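PDB 3TQC: pantothenate kinase from Coxiella burnetii, which catalyses the ATP-dependent phosphorylation of (R)-pantothenate to (R)-4'-phosphopantothenate, the first of five steps from pantothenate to coenzyme A. Local coordinates for residues 64-69 / 229-234; 95-100 / 106-111; 114-119 / 199-204; 128-133 / 205-210. All coordinates share one frame; numbering follows the deposited sequence.

In the fold
Contact 1 opens first, in helix 52-84, and closes last, in strand 229-234. The other three contacts are nested inside its loop. Contact 2 closes a short loop between strand 93-99 and helix 105-116, and this loop carries the nucleotide phosphates. Contact 3 then opens near the end of the same helix, at 114-119, and contact 4 opens at the end of strand 125-129. Contact 3 closes on strand 199-203 and contact 4 on the loop that follows it, so these two cross. Strands 229-234, 93-99, 199-203 and 125-129 are successive parallel neighbours in the main sheet. Contacts 1 to 3 pack two helices on this sheet, and contact 4 joins the segments that follow two of its strands.

Contact 1 of 4, residues 64-69 / 229-234; sequences RLLSFY and FSLFVD
Helix 52-84 packs here against strand 229-234 of the parallel core of a P-loop kinase sheet, through Leu-66, Tyr-69, Phe-229 and Leu-231. Helix and strand segments run nearly antiparallel, with axes 11.1 Å apart at closest. Phe-229 is central. Its CG is anti to the backbone N (chi1 -168°), and the ring reaches toward the helix, where Leu-66 and Tyr-69 meet it. Tyr-69 receives it in a T-shaped stack: the edge of Phe-229 points into the face of the Tyr-69 ring, the centroids are 4.8 Å apart and the planes are at 71°. Phe-229 CE1 stands over the centre of the tyrosine ring. Leu-66 comes over a face of Phe-229. Leu-66 CD2 makes a CH-pi contact 3.8 Å from the Phe-229 ring centroid, close to the ring normal. Leu-66 CD2 is 3.5 Å from Phe-229 CE2. No hydrogen bond joins the segments, and all four residues are buried. Tyr-93 of neighbouring strand 93-99 touches both aromatic side chains. Phe-68 meets Phe-83 of the second subunit, so the helix also serves the dimer interface. Further along the strand the contact thins to one methyl pair, Leu-66 CD1 and Leu-231 CD1, 4.5 Å apart.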
loop_
_atom_site.group_PDB
_atom_site.type_symbol
_atom_site.label_atom_id
_atom_site.label_comp_id
_atom_site.label_asym_id
_atom_site.label_seq_id
_atom_site.Cartn_x
_atom_site.Cartn_y
_atom_site.Cartn_z
ATOM N N ARG B 64 -21.661 5.917 -2.531
ATOM C CA ARG B 64 -21.501 6.659 -3.780
ATOM C C ARG B 64 -20.055 7.118 -3.974
ATOM O O ARG B 64 -19.537 7.042 -5.080
ATOM C CB ARG B 64 -22.452 7.856 -3.841
ATOM C CG ARG B 64 -22.347 8.712 -5.128
ATOM C CD ARG B 64 -22.875 7.974 -6.330
ATOM N NE ARG B 64 -22.594 8.639 -7.603
ATOM C CZ ARG B 64 -21.506 8.457 -8.351
ATOM N NH1 ARG B 64 -20.517 7.661 -7.969
ATOM N NH2 ARG B 64 -21.401 9.100 -9.497
ATOM N N LEU B 65 -19.405 7.588 -2.911
ATOM C CA LEU B 65 -18.005 8.005 -3.007
ATOM C C LEU B 65 -17.188 6.816 -3.470
ATOM O O LEU B 65 -16.454 6.898 -4.432
ATOM C CB LEU B 65 -17.476 8.536 -1.670
ATOM C CG LEU B 65 -15.964 8.857 -1.614
ATOM C CD1 LEU B 65 -15.639 10.084 -2.432
ATOM C CD2 LEU B 65 -15.478 9.039 -0.196
ATOM N N LEU B 66 -17.365 5.687 -2.803
ATOM C CA LEU B 66 -16.659 4.471 -3.174
ATOM C C LEU B 66 -16.966 4.039 -4.600
ATOM O O LEU B 66 -16.090 3.544 -5.293
ATOM C CB LEU B 66 -17.012 3.348 -2.209
ATOM C CG LEU B 66 -16.542 3.600 -0.790
ATOM C CD1 LEU B 66 -16.998 2.484 0.130
ATOM C CD2 LEU B 66 -15.019 3.715 -0.846
ATOM N N SER B 67 -18.207 4.218 -5.037
ATOM C CA SER B 67 -18.560 3.874 -6.401
ATOM C C SER B 67 -17.651 4.629 -7.364
ATOM O O SER B 67 -17.209 4.059 -8.336
ATOM C CB SER B 67 -20.041 4.149 -6.701
ATOM O OG SER B 67 -20.413 3.661 -7.980
ATOM N N PHE B 68 -17.344 5.894 -7.077
ATOM C CA PHE B 68 -16.440 6.659 -7.958
ATOM C C PHE B 68 -15.124 5.918 -8.142
ATOM O O PHE B 68 -14.605 5.826 -9.260
ATOM C CB PHE B 68 -16.129 8.056 -7.427
ATOM C CG PHE B 68 -17.216 9.060 -7.651
ATOM C CD1 PHE B 68 -17.427 9.590 -8.895
ATOM C CD2 PHE B 68 -18.009 9.488 -6.595
ATOM C CE1 PHE B 68 -18.439 10.520 -9.100
ATOM C CE2 PHE B 68 -18.996 10.411 -6.786
ATOM C CZ PHE B 68 -19.218 10.929 -8.039
ATOM N N TYR B 69 -14.585 5.403 -7.045
ATOM C CA TYR B 69 -13.296 4.712 -7.087
ATOM C C TYR B 69 -13.389 3.425 -7.872
ATOM O O TYR B 69 -12.519 3.135 -8.674
ATOM C CB TYR B 69 -12.759 4.409 -5.680
ATOM C CG TYR B 69 -12.130 5.599 -5.014
ATOM C CD1 TYR B 69 -10.756 5.698 -4.877
ATOM C CD2 TYR B 69 -12.915 6.639 -4.516
ATOM C CE1 TYR B 69 -10.172 6.808 -4.262
ATOM C CE2 TYR B 69 -12.342 7.745 -3.898
ATOM C CZ TYR B 69 -10.969 7.828 -3.789
ATOM O OH TYR B 69 -10.395 8.932 -3.185
ATOM N N PHE B 229 -8.464 0.102 -1.638
ATOM C CA PHE B 229 -8.978 1.170 -0.811
ATOM C C PHE B 229 -9.242 0.578 0.553
ATOM O O PHE B 229 -9.666 -0.568 0.652
ATOM C CB PHE B 229 -10.277 1.659 -1.417
ATOM C CG PHE B 229 -10.784 2.937 -0.836
ATOM C CD1 PHE B 229 -10.599 4.133 -1.501
ATOM C CD2 PHE B 229 -11.487 2.940 0.356
ATOM C CE1 PHE B 229 -11.087 5.333 -0.958
ATOM C CE2 PHE B 229 -11.970 4.117 0.900
ATOM C CZ PHE B 229 -11.772 5.309 0.249
ATOM N N SER B 230 -9.011 1.339 1.606
ATOM C CA SER B 230 -9.316 0.845 2.942
ATOM C C SER B 230 -9.990 1.893 3.782
ATOM O O SER B 230 -9.670 3.079 3.682
ATOM C CB SER B 230 -8.049 0.381 3.644
ATOM O OG SER B 230 -7.109 1.422 3.641
ATOM N N LEU B 231 -10.933 1.429 4.597
ATOM C CA LEU B 231 -11.618 2.229 5.598
ATOM C C LEU B 231 -11.119 1.748 6.932
ATOM O O LEU B 231 -10.955 0.550 7.132
ATOM C CB LEU B 231 -13.125 1.979 5.583
ATOM C CG LEU B 231 -14.038 2.492 4.473
ATOM C CD1 LEU B 231 -13.858 1.694 3.191
ATOM C CD2 LEU B 231 -15.477 2.398 4.955
ATOM N N PHE B 232 -10.904 2.662 7.858
ATOM C CA PHE B 232 -10.641 2.279 9.230
ATOM C C PHE B 232 -11.788 2.852 10.054
ATOM O O PHE B 232 -12.074 4.033 9.949
ATOM C CB PHE B 232 -9.291 2.798 9.701
ATOM C CG PHE B 232 -8.897 2.337 11.087
ATOM C CD1 PHE B 232 -7.987 1.311 11.258
ATOM C CD2 PHE B 232 -9.411 2.963 12.211
ATOM C CE1 PHE B 232 -7.611 0.905 12.518
ATOM C CE2 PHE B 232 -9.042 2.566 13.469
ATOM C CZ PHE B 232 -8.138 1.521 13.624
ATOM N N VAL B 233 -12.465 2.001 10.824
ATOM C CA VAL B 233 -13.521 2.461 11.728
ATOM C C VAL B 233 -12.895 2.670 13.120
ATOM O O VAL B 233 -12.268 1.760 13.662
ATOM C CB VAL B 233 -14.682 1.463 11.778
ATOM C CG1 VAL B 233 -15.784 1.974 12.716
ATOM C CG2 VAL B 233 -15.208 1.207 10.341
ATOM N N ASP B 234 -13.060 3.870 13.669
ATOM C CA ASP B 234 -12.321 4.324 14.851
ATOM C C ASP B 234 -13.296 4.826 15.898
ATOM O O ASP B 234 -14.362 5.350 15.581
ATOM C CB ASP B 234 -11.359 5.464 14.454
ATOM C CG ASP B 234 -10.373 5.858 15.575
ATOM O OD1 ASP B 234 -9.777 4.979 16.249
ATOM O OD2 ASP B 234 -10.159 7.077 15.760
#

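Contact 2 of 4, residues 95-100 / 106-111; sequences IGIAGS and STTSRV. With ADP (adenosine-5'-diphosphate), chain D.
Ile-97 and Ser-109 meet across this contact without any ring; the flat group beside them is the adenine of ADP. Thr-107 lies over one face of it at the imidazole rim, with CG2 3.5 Å from N7 of ADP. The two segments belong to the Walker A (P-loop) motif: strand 93-99, a phosphate-binding loop and helix 105-116. At the helix start Ser-106 N donates to ADP O1B over 2.8 Å, with an N-H...O angle of 155°. Two donors of Thr-107 grip ADP O1A, the backbone N and OG1. OG1 is held beside its own backbone N (chi1 -54°), which lets both reach the one oxygen. Lys-105, Gly-104, Ala-102 and Arg-247 also bond ADP. Behind the phosphates the helix rests on the strand through Ile-97. Ser-109 OG is turned to Glu-203, its hydrogen-bond partner in strand 199-203. Thr-108 CG2 only grazes Ile-97 CD1, at 4.2 Å. The closest approach is Ile-97 CD1 against Ser-109, 3.7 Å from both its CA and its CB.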
loop_
_atom_site.group_PDB
_atom_site.type_symbol
_atom_site.label_atom_id
_atom_site.label_comp_id
_atom_site.label_asym_id
_atom_site.label_seq_id
_atom_site.Cartn_x
_atom_site.Cartn_y
_atom_site.Cartn_z
ATOM N N ILE B 95 -12.095 -3.488 -1.225
ATOM C CA ILE B 95 -12.139 -2.434 -0.237
ATOM C C ILE B 95 -11.900 -3.055 1.141
ATOM O O ILE B 95 -12.616 -3.965 1.544
ATOM C CB ILE B 95 -13.501 -1.733 -0.248
ATOM C CG1 ILE B 95 -13.744 -1.048 -1.597
ATOM C CG2 ILE B 95 -13.607 -0.701 0.875
ATOM C CD1 ILE B 95 -15.234 -0.628 -1.804
ATOM N N GLY B 96 -10.903 -2.561 1.857
ATOM C CA GLY B 96 -10.556 -3.086 3.166
ATOM C C GLY B 96 -11.321 -2.354 4.241
ATOM O O GLY B 96 -11.504 -1.142 4.156
ATOM N N ILE B 97 -11.808 -3.086 5.242
ATOM C CA ILE B 97 -12.397 -2.453 6.406
ATOM C C ILE B 97 -11.713 -2.979 7.650
ATOM O O ILE B 97 -11.756 -4.181 7.938
ATOM C CB ILE B 97 -13.885 -2.696 6.505
ATOM C CG1 ILE B 97 -14.609 -2.208 5.257
ATOM C CG2 ILE B 97 -14.466 -1.945 7.718
ATOM C CD1 ILE B 97 -16.098 -2.344 5.404
ATOM N N ALA B 98 -11.056 -2.078 8.369
ATOM C CA ALA B 98 -10.274 -2.424 9.548
ATOM C C ALA B 98 -10.818 -1.644 10.749
ATOM O O ALA B 98 -11.633 -0.739 10.595
ATOM C CB ALA B 98 -8.819 -2.089 9.309
ATOM N N GLY B 99 -10.359 -1.997 11.936
ATOM C CA GLY B 99 -10.817 -1.381 13.157
ATOM C C GLY B 99 -10.808 -2.404 14.279
ATOM O O GLY B 99 -10.638 -3.596 14.034
ATOM N N SER B 100 -10.974 -1.909 15.511
ATOM C CA SER B 100 -10.973 -2.734 16.709
ATOM C C SER B 100 -12.040 -3.795 16.659
ATOM O O SER B 100 -13.026 -3.663 15.937
ATOM C CB SER B 100 -11.252 -1.863 17.931
ATOM O OG SER B 100 -11.558 -2.639 19.078
ATOM N N SER B 106 -18.015 -5.355 10.837
ATOM C CA SER B 106 -18.954 -6.307 10.255
ATOM C C SER B 106 -20.279 -5.626 9.903
ATOM O O SER B 106 -20.878 -5.887 8.865
ATOM C CB SER B 106 -19.218 -7.449 11.235
ATOM O OG SER B 106 -20.542 -7.908 11.105
ATOM N N THR B 107 -20.738 -4.744 10.771
ATOM C CA THR B 107 -21.921 -3.954 10.470
ATOM C C THR B 107 -21.682 -3.049 9.262
ATOM O O THR B 107 -22.530 -2.943 8.386
ATOM C CB THR B 107 -22.323 -3.116 11.683
ATOM O OG1 THR B 107 -22.462 -3.977 12.834
ATOM C CG2 THR B 107 -23.622 -2.354 11.413
ATOM N N THR B 108 -20.515 -2.421 9.203
ATOM C CA THR B 108 -20.188 -1.489 8.121
ATOM C C THR B 108 -20.108 -2.223 6.783
ATOM O O THR B 108 -20.639 -1.756 5.766
ATOM C CB THR B 108 -18.866 -0.729 8.403
ATOM O OG1 THR B 108 -18.945 -0.117 9.679
ATOM C CG2 THR B 108 -18.614 0.372 7.387
ATOM N N SER B 109 -19.468 -3.385 6.795
ATOM C CA SER B 109 -19.283 -4.144 5.569
ATOM C C SER B 109 -20.621 -4.641 5.013
ATOM O O SER B 109 -20.823 -4.653 3.815
ATOM C CB SER B 109 -18.320 -5.317 5.798
ATOM O OG SER B 109 -19.024 -6.409 6.370
ATOM N N ARG B 110 -21.544 -5.040 5.880
ATOM C CA ARG B 110 -22.840 -5.496 5.408
ATOM C C ARG B 110 -23.660 -4.338 4.831
ATOM O O ARG B 110 -24.389 -4.508 3.854
ATOM C CB ARG B 110 -23.604 -6.240 6.513
ATOM C CG ARG B 110 -22.940 -7.576 6.856
ATOM C CD ARG B 110 -23.566 -8.273 8.067
ATOM N NE ARG B 110 -22.558 -9.038 8.819
ATOM C CZ ARG B 110 -22.825 -9.931 9.772
ATOM N NH1 ARG B 110 -24.083 -10.207 10.128
ATOM N NH2 ARG B 110 -21.818 -10.557 10.376
ATOM N N VAL B 111 -23.539 -3.163 5.430
ATOM C CA VAL B 111 -24.290 -2.022 4.942
ATOM C C VAL B 111 -23.759 -1.598 3.574
ATOM O O VAL B 111 -24.545 -1.378 2.638
ATOM C CB VAL B 111 -24.227 -0.843 5.895
ATOM C CG1 VAL B 111 -24.798 0.415 5.216
ATOM C CG2 VAL B 111 -24.974 -1.196 7.164
HETATM P PB ADP D . -16.945 -5.787 14.603
HETATM O O1B ADP D . -17.421 -6.459 13.355
HETATM O O2B ADP D . -15.921 -4.711 14.348
HETATM O O3B ADP D . -16.539 -6.720 15.722
HETATM P PA ADP D . -19.728 -5.306 14.847
HETATM O O1A ADP D . -19.906 -4.842 13.421
HETATM O O2A ADP D . -20.101 -6.693 15.264
HETATM O O3A ADP D . -18.202 -5.045 15.271
HETATM O "O5'" ADP D . -20.514 -4.313 15.798
HETATM C "C5'" ADP D . -20.184 -4.200 17.171
HETATM C "C4'" ADP D . -21.443 -3.888 17.968
HETATM O "O4'" ADP D . -21.871 -2.554 17.710
HETATM C "C3'" ADP D . -22.604 -4.776 17.573
HETATM O "O3'" ADP D . -23.371 -5.055 18.745
HETATM C "C2'" ADP D . -23.400 -3.974 16.575
HETATM O "O2'" ADP D . -24.785 -4.261 16.663
HETATM C "C1'" ADP D . -23.115 -2.549 16.997
HETATM N N9 ADP D . -22.994 -1.596 15.875
HETATM C C8 ADP D . -22.046 -1.625 14.928
HETATM N N7 ADP D . -22.199 -0.595 14.064
HETATM C C5 ADP D . -23.264 0.098 14.476
HETATM C C6 ADP D . -23.939 1.301 13.996
HETATM N N6 ADP D . -23.467 1.919 12.885
HETATM N N1 ADP D . -25.009 1.722 14.694
HETATM C C2 ADP D . -25.465 1.082 15.794
HETATM N N3 ADP D . -24.878 -0.031 16.285
HETATM C C4 ADP D . -23.788 -0.551 15.668
#

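Contact 3 of 4, residues 114-119 / 199-204; sequences ALLSRW and IVILEG
Leu-116 lies across Ile-199, the two side chains at about a right angle, and runs obliquely past Ile-201. Leu-116 CB sits 4.1 Å from Ile-199 CD1. One branch does the rest: Leu-116 CD1 is 4.2 Å from both Ile-199 CD1 and Ile-201 CD1. Each isoleucine has CG1 anti to its carbonyl carbon, chi1 -61° in Ile-199 and -68° in Ile-201. Each has its CG1-CD1 arm extended, and it is the CD1 ends that meet the leucine. Ile-199 and Ile-201 are two residues apart on strand 199-203 and point to the same side of the sheet. The C-terminal part of helix 105-116, the helix that follows the Walker A loop, covers that side of the P-loop kinase core. Ile-95 of the neighbouring strand also touches Leu-116. Residues Leu-116 to Trp-119 form a type I beta turn. Ser-117 OG donates to Ala-114 O over 2.9 Å, tilted 34° from the carbonyl plane, and is also hydrogen-bonded to Lys-42 NZ.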
loop_
_atom_site.group_PDB
_atom_site.type_symbol
_atom_site.label_atom_id
_atom_site.label_comp_id
_atom_site.label_asym_id
_atom_site.label_seq_id
_atom_site.Cartn_x
_atom_site.Cartn_y
_atom_site.Cartn_z
ATOM N N ALA B 114 -24.680 -4.118 0.732
ATOM C CA ALA B 114 -26.008 -3.840 0.212
ATOM C C ALA B 114 -26.033 -2.582 -0.657
ATOM O O ALA B 114 -26.572 -2.615 -1.746
ATOM C CB ALA B 114 -27.025 -3.727 1.340
ATOM N N LEU B 115 -25.432 -1.496 -0.181
ATOM C CA LEU B 115 -25.478 -0.217 -0.883
ATOM C C LEU B 115 -24.617 -0.179 -2.134
ATOM O O LEU B 115 -25.057 0.305 -3.163
ATOM C CB LEU B 115 -25.055 0.927 0.040
ATOM C CG LEU B 115 -26.031 1.253 1.176
ATOM C CD1 LEU B 115 -25.472 2.401 2.039
ATOM C CD2 LEU B 115 -27.373 1.606 0.631
ATOM N N LEU B 116 -23.391 -0.682 -2.055
ATOM C CA LEU B 116 -22.529 -0.691 -3.226
ATOM C C LEU B 116 -23.141 -1.480 -4.378
ATOM O O LEU B 116 -22.896 -1.159 -5.533
ATOM C CB LEU B 116 -21.144 -1.229 -2.900
ATOM C CG LEU B 116 -20.257 -0.251 -2.118
ATOM C CD1 LEU B 116 -18.984 -0.918 -1.676
ATOM C CD2 LEU B 116 -19.945 0.948 -2.979
ATOM N N SER B 117 -23.962 -2.478 -4.067
ATOM C CA SER B 117 -24.514 -3.352 -5.078
ATOM C C SER B 117 -25.618 -2.670 -5.907
ATOM O O SER B 117 -25.968 -3.158 -6.964
ATOM C CB SER B 117 -25.038 -4.640 -4.435
ATOM O OG SER B 117 -26.360 -4.494 -3.976
ATOM N N ARG B 118 -26.153 -1.546 -5.428
ATOM C CA ARG B 118 -27.212 -0.822 -6.147
ATOM C C ARG B 118 -26.772 -0.205 -7.470
ATOM O O ARG B 118 -27.617 0.088 -8.310
ATOM C CB ARG B 118 -27.814 0.283 -5.264
ATOM C CG ARG B 118 -26.993 1.580 -5.223
ATOM C CD ARG B 118 -27.242 2.406 -3.937
ATOM N NE ARG B 118 -28.635 2.844 -3.765
ATOM C CZ ARG B 118 -29.167 3.958 -4.268
ATOM N NH1 ARG B 118 -28.464 4.777 -5.043
ATOM N NH2 ARG B 118 -30.437 4.243 -4.011
ATOM N N TRP B 119 -25.473 0.015 -7.660
ATOM C CA TRP B 119 -24.969 0.621 -8.897
ATOM C C TRP B 119 -24.678 -0.401 -9.984
ATOM O O TRP B 119 -23.940 -1.349 -9.758
ATOM C CB TRP B 119 -23.727 1.460 -8.620
ATOM C CG TRP B 119 -24.087 2.775 -8.096
ATOM C CD1 TRP B 119 -24.574 3.834 -8.803
ATOM C CD2 TRP B 119 -24.054 3.177 -6.737
ATOM N NE1 TRP B 119 -24.828 4.884 -7.961
ATOM C CE2 TRP B 119 -24.515 4.506 -6.684
ATOM C CE3 TRP B 119 -23.677 2.549 -5.560
ATOM C CZ2 TRP B 119 -24.603 5.213 -5.501
ATOM C CZ3 TRP B 119 -23.771 3.251 -4.383
ATOM C CH2 TRP B 119 -24.217 4.575 -4.364
ATOM N N ILE B 199 -16.808 -6.204 -6.605
ATOM C CA ILE B 199 -16.229 -5.645 -5.396
ATOM C C ILE B 199 -16.136 -6.715 -4.329
ATOM O O ILE B 199 -17.065 -7.524 -4.152
ATOM C CB ILE B 199 -17.075 -4.479 -4.860
ATOM C CG1 ILE B 199 -17.143 -3.342 -5.903
ATOM C CG2 ILE B 199 -16.536 -4.008 -3.511
ATOM C CD1 ILE B 199 -18.141 -2.211 -5.536
ATOM N N VAL B 200 -14.994 -6.743 -3.643
ATOM C CA VAL B 200 -14.837 -7.552 -2.464
ATOM C C VAL B 200 -14.622 -6.595 -1.318
ATOM O O VAL B 200 -13.756 -5.719 -1.386
ATOM C CB VAL B 200 -13.617 -8.489 -2.576
ATOM C CG1 VAL B 200 -13.390 -9.223 -1.255
ATOM C CG2 VAL B 200 -13.807 -9.466 -3.748
ATOM N N ILE B 201 -15.424 -6.721 -0.271
ATOM C CA ILE B 201 -15.196 -5.940 0.923
ATOM C C ILE B 201 -14.460 -6.873 1.857
ATOM O O ILE B 201 -14.985 -7.907 2.238
ATOM C CB ILE B 201 -16.505 -5.433 1.554
ATOM C CG1 ILE B 201 -17.165 -4.388 0.647
ATOM C CG2 ILE B 201 -16.247 -4.832 2.946
ATOM C CD1 ILE B 201 -18.604 -4.087 1.004
ATOM N N LEU B 202 -13.235 -6.513 2.211
ATOM C CA LEU B 202 -12.400 -7.347 3.071
ATOM C C LEU B 202 -12.372 -6.746 4.467
ATOM O O LEU B 202 -11.777 -5.695 4.675
ATOM C CB LEU B 202 -10.988 -7.438 2.488
ATOM C CG LEU B 202 -9.985 -8.296 3.260
ATOM C CD1 LEU B 202 -10.458 -9.744 3.342
ATOM C CD2 LEU B 202 -8.602 -8.193 2.625
ATOM N N GLU B 203 -13.038 -7.383 5.418
ATOM C CA GLU B 203 -13.047 -6.872 6.788
ATOM C C GLU B 203 -12.245 -7.773 7.704
ATOM O O GLU B 203 -12.261 -8.995 7.569
ATOM C CB GLU B 203 -14.467 -6.713 7.338
ATOM C CG GLU B 203 -15.322 -7.929 7.162
ATOM C CD GLU B 203 -16.215 -8.233 8.350
ATOM O OE1 GLU B 203 -15.692 -8.376 9.477
ATOM O OE2 GLU B 203 -17.435 -8.395 8.135
ATOM N N GLY B 204 -11.528 -7.146 8.627
ATOM C CA GLY B 204 -10.893 -7.850 9.727
ATOM C C GLY B 204 -9.943 -6.956 10.496
ATOM O O GLY B 204 -9.499 -5.926 9.999
#

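Contact 4 of 4, residues 128-133 / 205-210; sequences ITTDGF and LNILQT
This is a buried contact between the 3-10 turn after strand 125-129 and the loop after strand 199-203, at the C-terminal ends of neighbouring parallel strands. Thr-130 follows strand 125-129, and Asn-206 and Ile-207 follow strand 199-203. The two strands part only just before: Thr-130 still has a backbone hydrogen bond to Glu-203, the last residue of strand 199-203. The CB of Thr-130 is directed toward the 205-210 loop. The Asn-206 side chain, set between its own backbone N and carbonyl carbon (chi1 57°), comes from the opposite direction. The modelled approach of the Asn-206 amide oxygen to Thr-130 is too close, so its detail is doubtful. Ile-207 crosses the threonine at a slant, with Ile-207 CG2 3.9 Å from Thr-130 OG1. Tyr-155 touches both Thr-130 and Asn-206. Each segment is folded on itself. Asn-206 to Gln-209 form a type I beta turn, closed by Gln-209 N on Asn-206 O at 3.2 Å. In the 3-10 turn Phe-133 N donates to Thr-130 O over 2.8 Å. Asp-131 N bonds weakly to Thr-129 OG1 at 3.3 Å, as in an ST turn. The Ile-207 side chain is about 7 Å from that of Lys-105. Loops gathered at the C-terminal ends of the parallel strands, beside the phosphate loop, are where P-loop kinases form their active site.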
loop_
_atom_site.group_PDB
_atom_site.type_symbol
_atom_site.label_atom_id
_atom_site.label_comp_id
_atom_site.label_asym_id
_atom_site.label_seq_id
_atom_site.Cartn_x
_atom_site.Cartn_y
_atom_site.Cartn_z
ATOM N N ILE B 128 -15.558 -10.558 2.576
ATOM C CA ILE B 128 -14.653 -11.543 3.163
ATOM C C ILE B 128 -14.289 -11.066 4.552
ATOM O O ILE B 128 -13.734 -9.982 4.694
ATOM C CB ILE B 128 -13.309 -11.679 2.402
ATOM C CG1 ILE B 128 -13.520 -12.114 0.971
ATOM C CG2 ILE B 128 -12.399 -12.680 3.115
ATOM C CD1 ILE B 128 -14.453 -13.227 0.879
ATOM N N THR B 129 -14.589 -11.871 5.567
ATOM C CA THR B 129 -14.133 -11.562 6.914
ATOM C C THR B 129 -12.840 -12.305 7.121
ATOM O O THR B 129 -12.708 -13.472 6.778
ATOM C CB THR B 129 -15.167 -11.900 8.042
ATOM O OG1 THR B 129 -14.560 -11.657 9.323
ATOM C CG2 THR B 129 -15.616 -13.336 7.991
ATOM N N THR B 130 -11.876 -11.605 7.681
ATOM C CA THR B 130 -10.582 -12.177 7.964
ATOM C C THR B 130 -10.639 -13.235 9.091
ATOM O O THR B 130 -9.755 -14.085 9.181
ATOM C CB THR B 130 -9.589 -11.029 8.243
ATOM O OG1 THR B 130 -8.915 -10.671 7.008
ATOM C CG2 THR B 130 -8.617 -11.401 9.250
ATOM N N ASP B 131 -11.695 -13.193 9.914
ATOM C CA ASP B 131 -11.942 -14.176 10.980
ATOM C C ASP B 131 -11.790 -15.598 10.473
ATOM O O ASP B 131 -11.295 -16.484 11.182
ATOM C CB ASP B 131 -13.380 -14.064 11.532
ATOM C CG ASP B 131 -13.716 -12.681 12.079
ATOM O OD1 ASP B 131 -12.782 -11.933 12.442
ATOM O OD2 ASP B 131 -14.932 -12.348 12.142
ATOM N N GLY B 132 -12.263 -15.818 9.253
ATOM C CA GLY B 132 -12.207 -17.110 8.645
ATOM C C GLY B 132 -10.812 -17.666 8.483
ATOM O O GLY B 132 -10.654 -18.870 8.301
ATOM N N PHE B 133 -9.805 -16.807 8.554
ATOM C CA PHE B 133 -8.423 -17.232 8.421
ATOM C C PHE B 133 -7.713 -17.343 9.770
ATOM O O PHE B 133 -6.505 -17.515 9.819
ATOM C CB PHE B 133 -7.693 -16.292 7.467
ATOM C CG PHE B 133 -8.302 -16.265 6.092
ATOM C CD1 PHE B 133 -7.838 -17.119 5.092
ATOM C CD2 PHE B 133 -9.376 -15.417 5.809
ATOM C CE1 PHE B 133 -8.403 -17.101 3.819
ATOM C CE2 PHE B 133 -9.957 -15.406 4.536
ATOM C CZ PHE B 133 -9.459 -16.258 3.542
ATOM N N LEU B 205 -9.605 -7.398 11.696
ATOM C CA LEU B 205 -8.658 -6.700 12.574
ATOM C C LEU B 205 -7.329 -6.335 11.889
ATOM O O LEU B 205 -6.767 -5.269 12.139
ATOM C CB LEU B 205 -8.319 -7.597 13.789
ATOM C CG LEU B 205 -9.471 -8.189 14.608
ATOM C CD1 LEU B 205 -8.956 -8.999 15.792
ATOM C CD2 LEU B 205 -10.401 -7.078 15.096
ATOM N N ASN B 206 -6.842 -7.229 11.037
ATOM C CA ASN B 206 -5.414 -7.295 10.712
ATOM C C ASN B 206 -5.039 -6.849 9.317
ATOM O O ASN B 206 -3.919 -7.092 8.887
ATOM C CB ASN B 206 -4.927 -8.730 10.895
ATOM C CG ASN B 206 -5.721 -9.739 10.048
ATOM O OD1 ASN B 206 -6.867 -9.488 9.695
ATOM N ND2 ASN B 206 -5.117 -10.885 9.753
ATOM N N ILE B 207 -5.962 -6.225 8.595
ATOM C CA ILE B 207 -5.761 -6.042 7.156
ATOM C C ILE B 207 -4.746 -4.968 6.804
ATOM O O ILE B 207 -4.298 -4.907 5.660
ATOM C CB ILE B 207 -7.057 -5.738 6.415
ATOM C CG1 ILE B 207 -7.731 -4.493 6.992
ATOM C CG2 ILE B 207 -7.949 -6.945 6.455
ATOM C CD1 ILE B 207 -8.689 -3.825 6.014
ATOM N N LEU B 208 -4.413 -4.114 7.770
ATOM C CA LEU B 208 -3.465 -3.031 7.570
ATOM C C LEU B 208 -2.068 -3.374 8.111
ATOM O O LEU B 208 -1.139 -2.575 8.012
ATOM C CB LEU B 208 -3.990 -1.770 8.245
ATOM C CG LEU B 208 -5.354 -1.343 7.730
ATOM C CD1 LEU B 208 -5.813 -0.033 8.325
ATOM C CD2 LEU B 208 -5.316 -1.262 6.212
ATOM N N GLN B 209 -1.937 -4.566 8.677
ATOM C CA GLN B 209 -0.686 -4.998 9.260
ATOM C C GLN B 209 0.272 -5.521 8.210
ATOM O O GLN B 209 -0.073 -5.641 7.035
ATOM C CB GLN B 209 -0.952 -6.093 10.281
ATOM C CG GLN B 209 -1.800 -5.651 11.449
ATOM C CD GLN B 209 -2.206 -6.820 12.335
ATOM O OE1 GLN B 209 -1.716 -7.944 12.166
ATOM N NE2 GLN B 209 -3.090 -6.560 13.282
ATOM N N THR B 210 1.479 -5.838 8.651
ATOM C CA THR B 210 2.478 -6.469 7.814
ATOM C C THR B 210 2.714 -7.876 8.317
ATOM O O THR B 210 2.329 -8.217 9.438
ATOM C CB THR B 210 3.797 -5.705 7.893
ATOM O OG1 THR B 210 4.154 -5.548 9.266
ATOM C CG2 THR B 210 3.664 -4.334 7.246
#